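Long-range contacts in reticulocyte binding protein (Streptococcus agalactiae COH1, PDB 3FAW), which probably hydrolyses alpha-1,6-glucosidic links in pullulan and related alpha-glucans, as a pullulanase anchored to the streptococcal cell wall: residues 198-204 with 238-243; 219-224 with 349-354. The contacts are given in a common frame with arbitrary orientation. Residues are numbered along the deposited sequence.

How the contacts relate
Contacts 1 and 2 lie side by side, their centres about 10 Å apart. Along the chain their segments alternate: 198-204, 219-224, 238-243, then 349-354. Contact 1 belongs to the antiparallel sheet of the CBM48-like domain, where strand 241-242 pairs with strand 202-209. Contact 2 packs the loop after strand 212-216 of that domain against the loop between strand 312-315 and helix 367-381 of the TIM barrel. The two touch directly: Ala242 N lies 2.9 Å from Ser223 O, a probable hydrogen bond, and Ala241 CB packs 3.6 Å from Ala221 CB. Ala239 N, probably hydrogen-bonded to Gln349 OE1 (3.0 Å), also ties segment 238-243 to the barrel loop.

Contact 1 (198-204 with 238-243); sequences YTGYYYL and TAKAAF. With CA (calcium ion), chain B.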
# COMPACT_ATOMS: atom_id res chain seq x y z
N TYR A 198 -18.93 19.40 -22.47
CA TYR A 198 -17.73 18.56 -22.50
C TYR A 198 -17.76 17.41 -21.49
O TYR A 198 -16.86 16.56 -21.49
CB TYR A 198 -16.48 19.41 -22.25
CG TYR A 198 -16.08 20.26 -23.43
CD1 TYR A 198 -15.28 19.75 -24.45
CD2 TYR A 198 -16.49 21.59 -23.53
CE1 TYR A 198 -14.91 20.53 -25.53
CE2 TYR A 198 -16.13 22.38 -24.61
CZ TYR A 198 -15.33 21.84 -25.61
OH TYR A 198 -14.95 22.61 -26.69
N THR A 199 -18.78 17.37 -20.64
CA THR A 199 -18.91 16.32 -19.62
C THR A 199 -18.90 14.94 -20.29
O THR A 199 -19.64 14.69 -21.24
CB THR A 199 -20.20 16.51 -18.78
OG1 THR A 199 -20.25 17.85 -18.26
CG2 THR A 199 -20.25 15.52 -17.61
N GLY A 200 -18.03 14.06 -19.80
CA GLY A 200 -17.94 12.69 -20.32
C GLY A 200 -17.01 12.49 -21.51
O GLY A 200 -16.67 11.36 -21.84
N TYR A 201 -16.61 13.58 -22.18
CA TYR A 201 -15.67 13.48 -23.30
C TYR A 201 -14.27 13.11 -22.80
O TYR A 201 -13.93 13.36 -21.64
CB TYR A 201 -15.62 14.78 -24.11
CG TYR A 201 -16.76 14.94 -25.11
CD1 TYR A 201 -18.01 15.40 -24.71
CD2 TYR A 201 -16.58 14.62 -26.46
CE1 TYR A 201 -19.05 15.55 -25.63
CE2 TYR A 201 -17.61 14.76 -27.38
CZ TYR A 201 -18.84 15.23 -26.96
OH TYR A 201 -19.86 15.38 -27.87
N TYR A 202 -13.48 12.52 -23.69
CA TYR A 202 -12.15 12.02 -23.32
C TYR A 202 -11.05 12.79 -24.05
O TYR A 202 -11.30 13.38 -25.11
CB TYR A 202 -12.04 10.53 -23.62
CG TYR A 202 -13.16 9.70 -23.03
CD1 TYR A 202 -14.11 9.10 -23.85
CD2 TYR A 202 -13.26 9.52 -21.66
CE1 TYR A 202 -15.14 8.32 -23.31
CE2 TYR A 202 -14.29 8.75 -21.11
CZ TYR A 202 -15.22 8.16 -21.94
OH TYR A 202 -16.23 7.39 -21.40
N TYR A 203 -9.84 12.80 -23.49
CA TYR A 203 -8.73 13.55 -24.07
C TYR A 203 -7.36 12.92 -23.84
O TYR A 203 -7.11 12.27 -22.82
CB TYR A 203 -8.74 15.01 -23.58
CG TYR A 203 -8.45 15.19 -22.11
CD1 TYR A 203 -7.19 15.59 -21.66
CD2 TYR A 203 -9.44 14.98 -21.15
CE1 TYR A 203 -6.92 15.76 -20.31
CE2 TYR A 203 -9.19 15.15 -19.80
CZ TYR A 203 -7.92 15.54 -19.38
OH TYR A 203 -7.67 15.71 -18.04
N LEU A 204 -6.48 13.11 -24.82
CA LEU A 204 -5.05 12.84 -24.68
C LEU A 204 -4.29 14.11 -25.05
O LEU A 204 -4.86 15.01 -25.67
CB LEU A 204 -4.62 11.68 -25.59
CG LEU A 204 -5.10 10.27 -25.22
CD1 LEU A 204 -4.73 9.28 -26.32
CD2 LEU A 204 -4.53 9.81 -23.88
N THR A 238 -1.98 4.23 -23.56
CA THR A 238 -2.51 4.55 -22.24
C THR A 238 -4.02 4.65 -22.32
O THR A 238 -4.60 4.72 -23.41
CB THR A 238 -1.97 5.91 -21.71
OG1 THR A 238 -2.50 6.99 -22.50
CG2 THR A 238 -0.45 5.95 -21.74
N ALA A 239 -4.66 4.66 -21.16
CA ALA A 239 -6.07 5.01 -21.07
C ALA A 239 -6.21 6.48 -21.45
O ALA A 239 -5.22 7.22 -21.49
CB ALA A 239 -6.60 4.76 -19.66
N LYS A 240 -7.43 6.90 -21.74
CA LYS A 240 -7.71 8.29 -22.07
C LYS A 240 -8.33 8.99 -20.86
O LYS A 240 -9.16 8.41 -20.16
CB LYS A 240 -8.65 8.38 -23.28
CG LYS A 240 -8.11 7.70 -24.53
CD LYS A 240 -9.09 7.85 -25.70
CE LYS A 240 -8.65 7.05 -26.92
NZ LYS A 240 -8.87 5.57 -26.74
N ALA A 241 -7.91 10.23 -20.61
CA ALA A 241 -8.49 11.02 -19.52
C ALA A 241 -9.93 11.40 -19.84
O ALA A 241 -10.35 11.35 -20.99
CB ALA A 241 -7.65 12.26 -19.25
N ALA A 242 -10.69 11.76 -18.81
CA ALA A 242 -12.10 12.13 -18.98
C ALA A 242 -12.39 13.47 -18.32
O ALA A 242 -11.79 13.80 -17.29
CB ALA A 242 -13.01 11.06 -18.39
N PHE A 243 -13.29 14.24 -18.93
CA PHE A 243 -13.74 15.50 -18.33
C PHE A 243 -14.88 15.21 -17.36
O PHE A 243 -15.97 14.80 -17.78
CB PHE A 243 -14.20 16.50 -19.41
CG PHE A 243 -13.11 16.90 -20.37
CD1 PHE A 243 -11.93 17.45 -19.92
CD2 PHE A 243 -13.29 16.74 -21.74
CE1 PHE A 243 -10.93 17.82 -20.81
CE2 PHE A 243 -12.29 17.11 -22.64
CZ PHE A 243 -11.11 17.65 -22.17
CA CA B . -18.63 7.05 -22.28
O HOH W 1 -18.35 9.40 -21.41
O HOH W 2 -20.32 5.64 -23.35
O HOH W 3 -17.33 5.56 -23.63
O HOH W 4 -20.78 8.05 -21.57
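Phe243 loses the most surface here, followed by Tyr203. Their rings lie nearly parallel, with planes at 8° and centroids 4.4 Å apart, but they are slid so far that they barely overlap. The opposite face of the Tyr203 ring takes a CH-pi contact from Ala241 CB, 3.5 Å from the ring centroid. The tyrosine is thus held between Ala241 and Phe243, and its hydroxyl bonds to Asp218. This is an antiparallel strand pair in the immunoglobulin-like beta domain of the CBM48 family. Tyr203 and Ala241 form a hydrogen-bonded pair: Tyr203 N to Ala241 O is 2.9 Å, while the return bond from Ala241 N to Tyr203 O, 3.1 Å, is weak. Tyr202 and Ala242 follow as a non-hydrogen-bonded pair, with their side chains on the other face. Tyr202 OH binds calcium at 2.6 Å, alongside four waters and the carbonyls of Lys165 and Lys363. Phe243 N donates to Tyr201 O (2.9 Å). Gly200 N, inside the type II turn 198-201, donates to Phe243 O (3.0 Å).

Contact 2 (219-224 with 349-354); sequences PYAKSL and QSYFAL
Two irregular segments meet here without a direct hydrogen bond, running in roughly the same direction. The nearest CA pairs are Pro219-Ser350 (6.4 Å) and Ser223-Ala353 (4.5 Å). Gln349 is buried, its extended side chain (chi1 and chi2 t) hydrogen-bonded to Ser320 and Ala239. Ser350 is extended (phi/psi -134/152, chi1 t) and forms an ST motif: its OG accepts from Ala353 N at 3.0 Å and weakly from Phe352 N at 3.3 Å. The backbone bends at Tyr351 (-108/-6), whose N donates to a water that also donates to Pro219 O. Phe352 (-116/-40, chi1 m, chi2 -98°) buries the most surface. Its ring lies oblique to that of Tyr220, centroids 4.5 Å apart and planes at 31°. Phe352 CD2 comes 3.1 Å from Pro219 O. Ala353 (-86/130) packs its CB 3.7 Å from Leu224 CG. A water links Leu354 N to Lys222 O. This is a water-bridged interface between the CBM48-like domain and the TIM barrel. Tyr220 and Leu354 rest on helix 432-449, Ser223 and Leu224 reach helix 367-381, and Ala221 and Ser223 back onto strand 241-242.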
# COMPACT_ATOMS: atom_id res chain seq x y z
N PRO A 219 -1.56 13.28 -16.02
CA PRO A 219 -1.36 12.69 -14.70
C PRO A 219 -2.36 13.16 -13.63
O PRO A 219 -2.58 12.45 -12.66
CB PRO A 219 0.08 13.08 -14.32
CG PRO A 219 0.46 14.16 -15.24
CD PRO A 219 -0.41 14.09 -16.46
N TYR A 220 -2.96 14.33 -13.83
CA TYR A 220 -3.96 14.89 -12.92
C TYR A 220 -5.40 14.60 -13.35
O TYR A 220 -6.33 15.23 -12.86
CB TYR A 220 -3.75 16.41 -12.77
CG TYR A 220 -2.65 16.75 -11.80
CD1 TYR A 220 -1.32 16.51 -12.13
CD2 TYR A 220 -2.93 17.29 -10.55
CE1 TYR A 220 -0.30 16.80 -11.25
CE2 TYR A 220 -1.91 17.59 -9.66
CZ TYR A 220 -0.60 17.34 -10.02
OH TYR A 220 0.43 17.63 -9.16
N ALA A 221 -5.57 13.64 -14.25
CA ALA A 221 -6.90 13.19 -14.69
C ALA A 221 -7.74 12.65 -13.53
O ALA A 221 -7.27 11.80 -12.76
CB ALA A 221 -6.76 12.12 -15.79
N LYS A 222 -8.97 13.14 -13.41
CA LYS A 222 -9.87 12.77 -12.32
C LYS A 222 -10.75 11.56 -12.66
O LYS A 222 -11.36 10.97 -11.78
CB LYS A 222 -10.75 13.96 -11.92
CG LYS A 222 -9.97 15.22 -11.52
CD LYS A 222 -9.02 14.98 -10.34
CE LYS A 222 -8.27 16.24 -9.96
NZ LYS A 222 -7.37 16.71 -11.04
N SER A 223 -10.83 11.23 -13.95
CA SER A 223 -11.45 9.98 -14.39
C SER A 223 -10.93 9.60 -15.78
O SER A 223 -10.11 10.32 -16.37
CB SER A 223 -12.98 10.06 -14.39
OG SER A 223 -13.57 8.76 -14.46
N LEU A 224 -11.38 8.45 -16.28
CA LEU A 224 -10.87 7.88 -17.53
C LEU A 224 -11.97 7.19 -18.33
O LEU A 224 -13.02 6.84 -17.80
CB LEU A 224 -9.78 6.84 -17.23
CG LEU A 224 -8.59 7.20 -16.34
CD1 LEU A 224 -7.86 5.93 -15.93
CD2 LEU A 224 -7.64 8.18 -17.02
N GLN A 349 -1.49 3.14 -13.12
CA GLN A 349 -1.65 3.98 -14.31
C GLN A 349 -1.96 5.43 -13.93
O GLN A 349 -1.42 6.36 -14.54
CB GLN A 349 -2.75 3.41 -15.20
CG GLN A 349 -2.98 4.20 -16.46
CD GLN A 349 -3.85 3.48 -17.46
OE1 GLN A 349 -3.43 3.49 -18.71
NE2 GLN A 349 -4.88 2.91 -17.11
N SER A 350 -2.83 5.63 -12.94
CA SER A 350 -3.17 6.98 -12.46
C SER A 350 -3.14 7.04 -10.93
O SER A 350 -3.36 6.03 -10.25
CB SER A 350 -4.55 7.41 -12.98
OG SER A 350 -4.84 8.76 -12.61
N TYR A 351 -2.86 8.24 -10.41
CA TYR A 351 -2.84 8.49 -8.97
C TYR A 351 -4.02 9.33 -8.50
O TYR A 351 -4.20 9.52 -7.30
CB TYR A 351 -1.50 9.13 -8.56
CG TYR A 351 -0.33 8.19 -8.71
CD1 TYR A 351 -0.32 6.94 -8.08
CD2 TYR A 351 0.77 8.52 -9.50
CE1 TYR A 351 0.74 6.07 -8.21
CE2 TYR A 351 1.85 7.64 -9.64
CZ TYR A 351 1.82 6.42 -9.00
OH TYR A 351 2.87 5.53 -9.12
N PHE A 352 -4.82 9.83 -9.45
CA PHE A 352 -6.04 10.59 -9.17
C PHE A 352 -7.29 9.88 -9.67
O PHE A 352 -8.34 9.92 -9.02
CB PHE A 352 -5.99 11.95 -9.88
CG PHE A 352 -4.97 12.90 -9.32
CD1 PHE A 352 -5.35 13.89 -8.42
CD2 PHE A 352 -3.64 12.83 -9.72
CE1 PHE A 352 -4.41 14.78 -7.92
CE2 PHE A 352 -2.70 13.72 -9.22
CZ PHE A 352 -3.09 14.69 -8.32
N ALA A 353 -7.19 9.25 -10.85
CA ALA A 353 -8.33 8.62 -11.50
C ALA A 353 -8.55 7.18 -11.01
O ALA A 353 -7.62 6.37 -10.99
CB ALA A 353 -8.16 8.64 -13.01
N LEU A 354 -9.79 6.88 -10.62
CA LEU A 354 -10.18 5.56 -10.11
C LEU A 354 -10.19 4.52 -11.22
O LEU A 354 -10.36 4.85 -12.40
CB LEU A 354 -11.57 5.61 -9.48
CG LEU A 354 -11.73 6.50 -8.24
CD1 LEU A 354 -13.19 6.59 -7.79
CD2 LEU A 354 -10.85 6.01 -7.11
O HOH W 5 -1.50 9.97 -12.03
O HOH W 6 -12.17 8.46 -11.15
O HOH W 7 -11.01 10.70 -9.17